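Local coordinates for hypothetical protein SA2161 (Staphylococcus aureus, PDB 1Y7R) that is of unknown function but, as a member of the GNAT family, is probably an acetyltransferase that transfers an acetyl group from acetyl-CoA, at residues E86-M89 against K90-N94. The protein carries 4 engineered substitutions. Sequence-based numbering, arbitrary orientation.
Sequences EHIM and KYIKN
Ile88, Met89 and Ile92 come together on one face of helix 80-95, the crossover helix of the beta-alpha-beta unit between strands 63-71 and 101-107 in this GNAT-type fold. Ile92 is the shared partner. Its CD1 meets both others from the side of the preceding turn, lying 3.8 Å from CG2 of Ile88 and close to CE of the selenomethionine Met89; Ile88 and Met89 each run alongside Ile92, pointing the same way as it does. In Ile88, chi1 of -72° puts CG2 anti to the backbone N, and this is the branch that meets Ile92. Met89 bends at chi2 (-48°) and again at chi3 (90°), which folds the chain past SE; CE as modelled is crowded against CG2 of Ile88, so its exact position is doubtful. All three side chains touch Ile66 of strand 63-71, so this face packs against the sheet; Ile92 also packs on Tyr133 of the second subunit.

Tyr91 stacks its ring on Phe40, which Ile88 also touches, while His87 ND1 is hydrogen-bonded to Tyr6 OH. Underneath runs a regular alpha-helical ladder: Lys90 N, Tyr91 N, Ile92 N and Lys93 N donate to the carbonyls of Glu86, His87, Ile88 and Met89. The bond from Ile92 N to Ile88 O is 3.0 Å long, and CG1 of Ile92 sits 3.4 Å from that same Ile88 O.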
ATOM      1  N   GLU A  86      12.918  -7.512 -10.088  1.00  5.85           N
ATOM      2  CA  GLU A  86      14.162  -7.952  -9.475  1.00  7.00           C
ATOM      3  C   GLU A  86      14.759  -6.828  -8.627  1.00  6.60           C
ATOM      4  O   GLU A  86      15.216  -7.048  -7.503  1.00  7.67           O
ATOM      5  CB  GLU A  86      15.174  -8.416 -10.546  1.00  7.56           C
ATOM      6  CG  GLU A  86      14.810  -9.757 -11.192  1.00 11.23           C
ATOM      7  CD  GLU A  86      15.110 -10.967 -10.264  1.00 12.39           C
ATOM      8  OE1 GLU A  86      15.272 -10.767  -9.036  1.00 14.23           O
ATOM      9  OE2 GLU A  86      15.207 -12.109 -10.771  1.00 14.22           O
ATOM     10  N   HIS A  87      14.747  -5.608  -9.148  1.00  5.50           N
ATOM     11  CA  HIS A  87      15.296  -4.475  -8.366  1.00  5.80           C
ATOM     12  C   HIS A  87      14.420  -4.111  -7.160  1.00  5.97           C
ATOM     13  O   HIS A  87      14.934  -3.872  -6.045  1.00  6.48           O
ATOM     14  CB  HIS A  87      15.572  -3.305  -9.300  1.00  6.00           C
ATOM     15  CG  HIS A  87      16.772  -3.532 -10.165  1.00  8.58           C
ATOM     16  ND1 HIS A  87      18.045  -3.170  -9.772  1.00  9.58           N
ATOM     17  CD2 HIS A  87      16.912  -4.170 -11.353  1.00  8.78           C
ATOM     18  CE1 HIS A  87      18.909  -3.518 -10.712  1.00 10.35           C
ATOM     19  NE2 HIS A  87      18.250  -4.131 -11.681  1.00  9.52           N
ATOM     20  N   ILE A  88      13.102  -4.177  -7.343  1.00  5.25           N
ATOM     21  CA  ILE A  88      12.184  -3.973  -6.217  1.00  5.89           C
ATOM     22  C   ILE A  88      12.382  -5.034  -5.129  1.00  5.51           C
ATOM     23  O   ILE A  88      12.442  -4.711  -3.930  1.00  6.89           O
ATOM     24  CB  ILE A  88      10.718  -3.931  -6.716  1.00  5.76           C
ATOM     25  CG1 ILE A  88      10.477  -2.627  -7.460  1.00  5.84           C
ATOM     26  CG2 ILE A  88       9.726  -4.098  -5.573  1.00  5.57           C
ATOM     27  CD1 ILE A  88       9.110  -2.571  -8.064  1.00 11.49           C
HETATM   28  N   MSE A  89      12.522  -6.293  -5.544  1.00  6.19           N
HETATM   29  CA  MSE A  89      12.664  -7.391  -4.564  1.00  7.06           C
HETATM   30  C   MSE A  89      13.995  -7.317  -3.828  1.00  7.37           C
HETATM   31  O   MSE A  89      14.076  -7.694  -2.642  1.00  7.80           O
HETATM   32  CB  MSE A  89      12.469  -8.763  -5.221  1.00  7.13           C
HETATM   33  CG  MSE A  89      11.043  -9.040  -5.691  1.00 11.93           C
HETATM   34 SE   MSE A  89       9.634  -8.645  -4.337  1.00 23.54          SE
HETATM   35  CE  MSE A  89       9.286  -6.879  -4.732  1.00 24.84           C
ATOM     36  N   LYS A  90      15.031  -6.846  -4.521  1.00  7.15           N
ATOM     37  CA  LYS A  90      16.296  -6.475  -3.876  1.00  8.50           C
ATOM     38  C   LYS A  90      16.188  -5.388  -2.786  1.00  7.64           C
ATOM     39  O   LYS A  90      16.750  -5.542  -1.684  1.00  7.79           O
ATOM     40  CB  LYS A  90      17.332  -6.125  -4.949  1.00  9.05           C
ATOM     41  CG  LYS A  90      18.692  -5.783  -4.378  1.00 11.75           C
ATOM     42  CD  LYS A  90      19.740  -5.735  -5.482  1.00 18.71           C
ATOM     43  CE  LYS A  90      20.605  -6.980  -5.397  1.00 20.96           C
ATOM     44  NZ  LYS A  90      19.826  -8.143  -4.861  1.00 24.52           N
ATOM     45  N   TYR A  91      15.468  -4.308  -3.084  1.00  7.29           N
ATOM     46  CA  TYR A  91      15.202  -3.256  -2.097  1.00  8.10           C
ATOM     47  C   TYR A  91      14.467  -3.833  -0.881  1.00  8.42           C
ATOM     48  O   TYR A  91      14.875  -3.643   0.264  1.00  8.13           O
ATOM     49  CB  TYR A  91      14.405  -2.102  -2.723  1.00  8.34           C
ATOM     50  CG  TYR A  91      13.897  -1.212  -1.633  1.00  8.02           C
ATOM     51  CD1 TYR A  91      12.597  -1.336  -1.168  1.00  9.02           C
ATOM     52  CD2 TYR A  91      14.764  -0.344  -0.973  1.00 10.14           C
ATOM     53  CE1 TYR A  91      12.139  -0.559  -0.099  1.00  9.83           C
ATOM     54  CE2 TYR A  91      14.307   0.449   0.076  1.00 10.60           C
ATOM     55  CZ  TYR A  91      13.009   0.318   0.510  1.00 11.73           C
ATOM     56  OH  TYR A  91      12.545   1.093   1.559  1.00 15.14           O
ATOM     57  N   ILE A  92      13.394  -4.575  -1.132  1.00  7.57           N
ATOM     58  CA  ILE A  92      12.571  -5.076  -0.016  1.00  8.67           C
ATOM     59  C   ILE A  92      13.357  -6.095   0.832  1.00  8.95           C
ATOM     60  O   ILE A  92      13.292  -6.045   2.062  1.00  9.55           O
ATOM     61  CB  ILE A  92      11.241  -5.654  -0.514  1.00  8.75           C
ATOM     62  CG1 ILE A  92      10.405  -4.534  -1.167  1.00  7.51           C
ATOM     63  CG2 ILE A  92      10.471  -6.288   0.665  1.00  9.58           C
ATOM     64  CD1 ILE A  92       9.124  -5.029  -1.893  1.00 10.63           C
ATOM     65  N   LYS A  93      14.159  -6.943   0.182  1.00  9.93           N
ATOM     66  CA  LYS A  93      14.982  -7.929   0.908  1.00 10.93           C
ATOM     67  C   LYS A  93      15.925  -7.257   1.902  1.00 11.46           C
ATOM     68  O   LYS A  93      16.194  -7.821   2.975  1.00 11.87           O
ATOM     69  CB  LYS A  93      15.765  -8.820  -0.078  1.00 12.47           C
ATOM     70  CG  LYS A  93      16.821  -9.762   0.563  1.00 16.11           C
ATOM     71  CD  LYS A  93      18.074  -9.912  -0.319  1.00 20.24           C
ATOM     72  CE  LYS A  93      18.703  -8.532  -0.661  1.00 23.38           C
ATOM     73  NZ  LYS A  93      20.135  -8.588  -1.099  1.00 26.27           N
ATOM     74  N   ASN A  94      16.428  -6.077   1.571  1.00 12.29           N
ATOM     75  CA  ASN A  94      17.400  -5.420   2.430  1.00 14.54           C
ATOM     76  C   ASN A  94      16.747  -4.678   3.609  1.00 13.97           C
ATOM     77  O   ASN A  94      17.438  -4.252   4.531  1.00 14.27           O
ATOM     78  CB  ASN A  94      18.327  -4.475   1.647  1.00 17.40           C
ATOM     79  CG  ASN A  94      19.456  -5.206   0.872  1.00 22.40           C
ATOM     80  OD1 ASN A  94      19.222  -5.837  -0.185  1.00 27.45           O
ATOM     81  ND2 ASN A  94      20.698  -5.068   1.367  1.00 26.41           N
TER